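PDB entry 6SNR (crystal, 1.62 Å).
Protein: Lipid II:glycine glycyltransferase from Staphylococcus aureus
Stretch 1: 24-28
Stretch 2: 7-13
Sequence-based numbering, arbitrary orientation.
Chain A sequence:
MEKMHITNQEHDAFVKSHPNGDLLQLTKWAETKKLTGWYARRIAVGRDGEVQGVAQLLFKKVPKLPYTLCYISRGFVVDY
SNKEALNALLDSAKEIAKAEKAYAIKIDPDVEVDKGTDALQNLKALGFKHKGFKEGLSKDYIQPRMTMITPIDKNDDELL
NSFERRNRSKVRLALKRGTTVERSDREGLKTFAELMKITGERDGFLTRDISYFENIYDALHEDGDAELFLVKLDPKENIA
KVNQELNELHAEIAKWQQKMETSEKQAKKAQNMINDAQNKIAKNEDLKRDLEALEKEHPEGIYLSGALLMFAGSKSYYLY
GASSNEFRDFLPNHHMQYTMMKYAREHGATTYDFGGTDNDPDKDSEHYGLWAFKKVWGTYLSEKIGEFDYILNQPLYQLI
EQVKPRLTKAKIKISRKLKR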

ATOM      1  N   LEU A  24       3.999  11.510  -0.943  1.00 14.34           N
ATOM      2  CA  LEU A  24       4.406  12.229  -2.139  1.00 15.77           C
ATOM      3  C   LEU A  24       5.017  13.614  -1.832  1.00 15.66           C
ATOM      4  O   LEU A  24       5.489  14.256  -2.764  1.00 16.75           O
ATOM      5  CB  LEU A  24       3.215  12.339  -3.120  1.00 18.15           C
ATOM      6  CG  LEU A  24       2.555  11.063  -3.611  1.00 19.64           C
ATOM      7  CD1 LEU A  24       1.721  11.276  -4.891  1.00 19.36           C
ATOM      8  CD2 LEU A  24       3.364   9.792  -3.630  1.00 21.07           C
ATOM      9  N   GLN A  25       5.052  14.009  -0.543  1.00 15.58           N
ATOM     10  CA  GLN A  25       5.728  15.219  -0.083  1.00 14.28           C
ATOM     11  C   GLN A  25       7.075  14.960   0.606  1.00 15.33           C
ATOM     12  O   GLN A  25       7.712  15.918   1.083  1.00 16.00           O
ATOM     13  CB  GLN A  25       4.833  16.072   0.768  1.00 14.22           C
ATOM     14  CG  GLN A  25       3.703  16.748  -0.021  1.00 14.00           C
ATOM     15  CD  GLN A  25       4.276  17.878  -0.877  1.00 14.14           C
ATOM     16  OE1 GLN A  25       4.411  17.808  -2.148  1.00 16.75           O
ATOM     17  NE2 GLN A  25       4.672  18.858  -0.193  1.00 13.38           N
ATOM     18  N   LEU A  26       7.483  13.706   0.688  1.00 15.76           N
ATOM     19  CA  LEU A  26       8.794  13.374   1.309  1.00 14.93           C
ATOM     20  C   LEU A  26       9.944  13.646   0.367  1.00 14.34           C
ATOM     21  O   LEU A  26       9.870  13.411  -0.845  1.00 15.59           O
ATOM     22  CB  LEU A  26       8.844  11.892   1.763  1.00 16.08           C
ATOM     23  CG  LEU A  26       7.812  11.488   2.817  1.00 16.83           C
ATOM     24  CD1 LEU A  26       8.000  10.005   3.151  1.00 17.20           C
ATOM     25  CD2 LEU A  26       7.970  12.336   4.065  1.00 17.57           C
ATOM     26  N   THR A  27      11.086  14.053   0.949  1.00 15.80           N
ATOM     27  CA  THR A  27      12.230  14.320   0.146  1.00 15.20           C
ATOM     28  C   THR A  27      12.754  13.126  -0.668  1.00 16.07           C
ATOM     29  O   THR A  27      13.204  13.291  -1.785  1.00 17.70           O
ATOM     30  CB  THR A  27      13.391  14.992   0.936  1.00 16.47           C
ATOM     31  OG1 THR A  27      13.970  14.047   1.860  1.00 18.15           O
ATOM     32  CG2 THR A  27      12.961  16.218   1.665  1.00 16.00           C
ATOM     33  N   LYS A  28      12.695  11.902  -0.103  1.00 15.95           N
ATOM     34  CA  LYS A  28      13.165  10.740  -0.834  1.00 17.03           C
ATOM     35  C   LYS A  28      12.184  10.335  -1.956  1.00 15.94           C
ATOM     36  O   LYS A  28      12.597   9.705  -2.917  1.00 17.38           O
ATOM     37  CB  LYS A  28      13.398   9.554   0.115  1.00 18.44           C
ATOM     38  CG  LYS A  28      14.470   9.780   1.138  1.00 21.66           C
ATOM     39  CD  LYS A  28      15.823   9.976   0.515  1.00 23.50           C
ATOM     40  CE  LYS A  28      16.904   9.723   1.574  1.00 24.92           C
ATOM     41  NZ  LYS A  28      16.823   8.343   2.176  1.00 28.74           N
TER
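Stretch 2, residues 7-13: TNQEHDA

Stretch 2 is the first part of a helix, and it packs one side against the start of another. T7, whose OG1 accepts from E10 N (3.0 Å), precedes this helix as its N-cap. N8 to A13 are helical, held by backbone hydrogen bonds such as H11 N to T7 O (3.0 Å) and D12 N to N8 O (2.9 Å). Stretch 1 is less uniform: L24 and Q25 end a 3-10 segment, L26 is extended (phi/psi -78/147) as the N-cap of the next helix, and T27 and K28 open that helix. The nearest CA pairs are L26 with D12, 5.5 Å apart, and T27 with N8, 6.4 Å apart. The register thus runs in reverse, and the two stretches pass obliquely, in broadly opposing senses. The contact is small, burying 291 Å² over both sides.

Hydrogen bonds centre on D12. Its CA-to-CB bond points sideways, yet with chi1 at m (-71°) the carboxylate comes nearer to stretch 1, where both oxygens are used. T27 N donates to D12 OD1 at 2.8 Å and 169°, almost straight, while T27 OG1 donates to D12 OD2 at 2.7 Å. Aspartate suits this place because its short side chain presents two acceptors together, and the first-turn amide of T27 has no partner within its own helix. Threonine answers with a second donor beside that amide: its chi1 of 70° (p) brings the hydroxyl to the carboxylate.

Van der Waals contacts, made by aliphatic groups against polar side chains, lie beside these bonds. The CA-to-CB bond of T27 points toward stretch 2, and its methyl CG2 lies 3.9 Å from both N8 CG and H11 ND1. N8 and H11, about one turn apart, both have CA-to-CB bonds pointing toward stretch 1. N8 suits its place by offering amide carbon to the methyl while its ND2 reaches water; H11 packs near the same methyl while its ND1 makes a weak bond to D12 OD1 (3.3 Å). Buried L26 sets an aliphatic branch beside the carboxylate, CD2 lying 3.7 Å from D12 OD1.

Two waters extend the polar network. Water 1 accepts from N8 ND2 (3.1 Å) and donates to T27 OG1 (2.7 Å), bridging the two side chains. Water 2 accepts from K28 N (3.0 Å) and gives a weak bond to D12 OD2 (2.8 Å), so the carboxylate also reaches the next amide indirectly.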

ATOM      1  N   THR A   7      15.950  21.681   7.197  1.00 18.81           N
ATOM      2  CA  THR A   7      16.689  20.661   6.545  1.00 19.68           C
ATOM      3  C   THR A   7      15.747  19.641   5.908  1.00 18.45           C
ATOM      4  O   THR A   7      14.552  19.646   6.218  1.00 19.81           O
ATOM      5  CB  THR A   7      17.601  19.868   7.522  1.00 20.28           C
ATOM      6  OG1 THR A   7      16.797  19.154   8.457  1.00 22.66           O
ATOM      7  CG2 THR A   7      18.555  20.837   8.260  1.00 24.17           C
ATOM      8  N   ASN A   8      16.285  18.785   5.065  1.00 19.49           N
ATOM      9  CA  ASN A   8      15.458  17.643   4.518  1.00 17.81           C
ATOM     10  C   ASN A   8      14.804  16.800   5.631  1.00 19.03           C
ATOM     11  O   ASN A   8      13.603  16.454   5.568  1.00 18.04           O
ATOM     12  CB  ASN A   8      16.282  16.740   3.598  1.00 19.59           C
ATOM     13  CG  ASN A   8      16.603  17.365   2.235  1.00 20.56           C
ATOM     14  OD1 ASN A   8      16.425  18.544   1.990  1.00 22.73           O
ATOM     15  ND2 ASN A   8      17.105  16.540   1.343  1.00 23.72           N
ATOM     16  N   GLN A   9      15.594  16.458   6.661  1.00 20.76           N
ATOM     17  CA  GLN A   9      15.058  15.662   7.759  1.00 20.83           C
ATOM     18  C   GLN A   9      13.973  16.392   8.541  1.00 20.09           C
ATOM     19  O   GLN A   9      13.003  15.811   8.942  1.00 19.78           O
ATOM     20  CB  GLN A   9      16.184  15.220   8.696  1.00 23.83           C
ATOM     21  CG  GLN A   9      17.072  14.193   8.094  1.00 26.33           C
ATOM     22  CD  GLN A   9      18.185  14.789   7.335  1.00 27.82           C
ATOM     23  OE1 GLN A   9      18.259  16.022   7.132  1.00 29.58           O
ATOM     24  NE2 GLN A   9      19.119  13.929   6.936  1.00 32.74           N
ATOM     25  N   GLU A  10      14.143  17.701   8.766  1.00 19.07           N
ATOM     26  CA  GLU A  10      13.155  18.496   9.425  1.00 19.52           C
ATOM     27  C   GLU A  10      11.846  18.563   8.638  1.00 17.23           C
ATOM     28  O   GLU A  10      10.788  18.461   9.204  1.00 17.86           O
ATOM     29  CB  GLU A  10      13.716  19.895   9.715  1.00 19.15           C
ATOM     30  CG  GLU A  10      14.804  19.867  10.812  1.00 23.56           C
ATOM     31  CD  GLU A  10      15.591  21.165  10.934  1.00 27.77           C
ATOM     32  OE1 GLU A  10      15.690  22.014  10.008  1.00 25.21           O
ATOM     33  OE2 GLU A  10      16.192  21.319  12.031  1.00 33.65           O
ATOM     34  N   HIS A  11      11.949  18.795   7.343  1.00 18.52           N
ATOM     35  CA  HIS A  11      10.787  18.761   6.431  1.00 15.95           C
ATOM     36  C   HIS A  11      10.072  17.422   6.521  1.00 15.52           C
ATOM     37  O   HIS A  11       8.885  17.365   6.738  1.00 16.66           O
ATOM     38  CB  HIS A  11      11.259  18.983   4.992  1.00 14.98           C
ATOM     39  CG  HIS A  11      10.171  18.874   3.971  1.00 16.46           C
ATOM     40  ND1 HIS A  11       9.787  17.699   3.352  1.00 18.11           N
ATOM     41  CD2 HIS A  11       9.351  19.843   3.496  1.00 13.74           C
ATOM     42  CE1 HIS A  11       8.812  17.981   2.476  1.00 14.29           C
ATOM     43  NE2 HIS A  11       8.502  19.256   2.593  1.00 19.57           N
ATOM     44  N   ASP A  12      10.816  16.344   6.341  1.00 17.76           N
ATOM     45  CA  ASP A  12      10.237  14.999   6.354  1.00 16.64           C
ATOM     46  C   ASP A  12       9.561  14.702   7.716  1.00 17.74           C
ATOM     47  O   ASP A  12       8.473  14.142   7.792  1.00 17.11           O
ATOM     48  CB  ASP A  12      11.293  13.941   6.005  1.00 16.12           C
ATOM     49  CG  ASP A  12      11.721  13.980   4.546  1.00 15.71           C
ATOM     50  OD1 ASP A  12      10.927  14.587   3.744  1.00 16.27           O
ATOM     51  OD2 ASP A  12      12.791  13.432   4.219  1.00 17.11           O
ATOM     52  N   ALA A  13      10.194  15.122   8.808  1.00 17.31           N
ATOM     53  CA  ALA A  13       9.571  14.952  10.125  1.00 19.39           C
ATOM     54  C   ALA A  13       8.223  15.658  10.244  1.00 19.62           C
ATOM     55  O   ALA A  13       7.221  15.104  10.722  1.00 20.68           O
ATOM     56  CB  ALA A  13      10.551  15.384  11.225  1.00 20.72           C
TER
HETATM   57  O   HOH W   1      16.601  13.444   1.599  1.00 27.89           O
HETATM   58  O   HOH W   2      11.968  11.198   2.685  1.00 18.40           O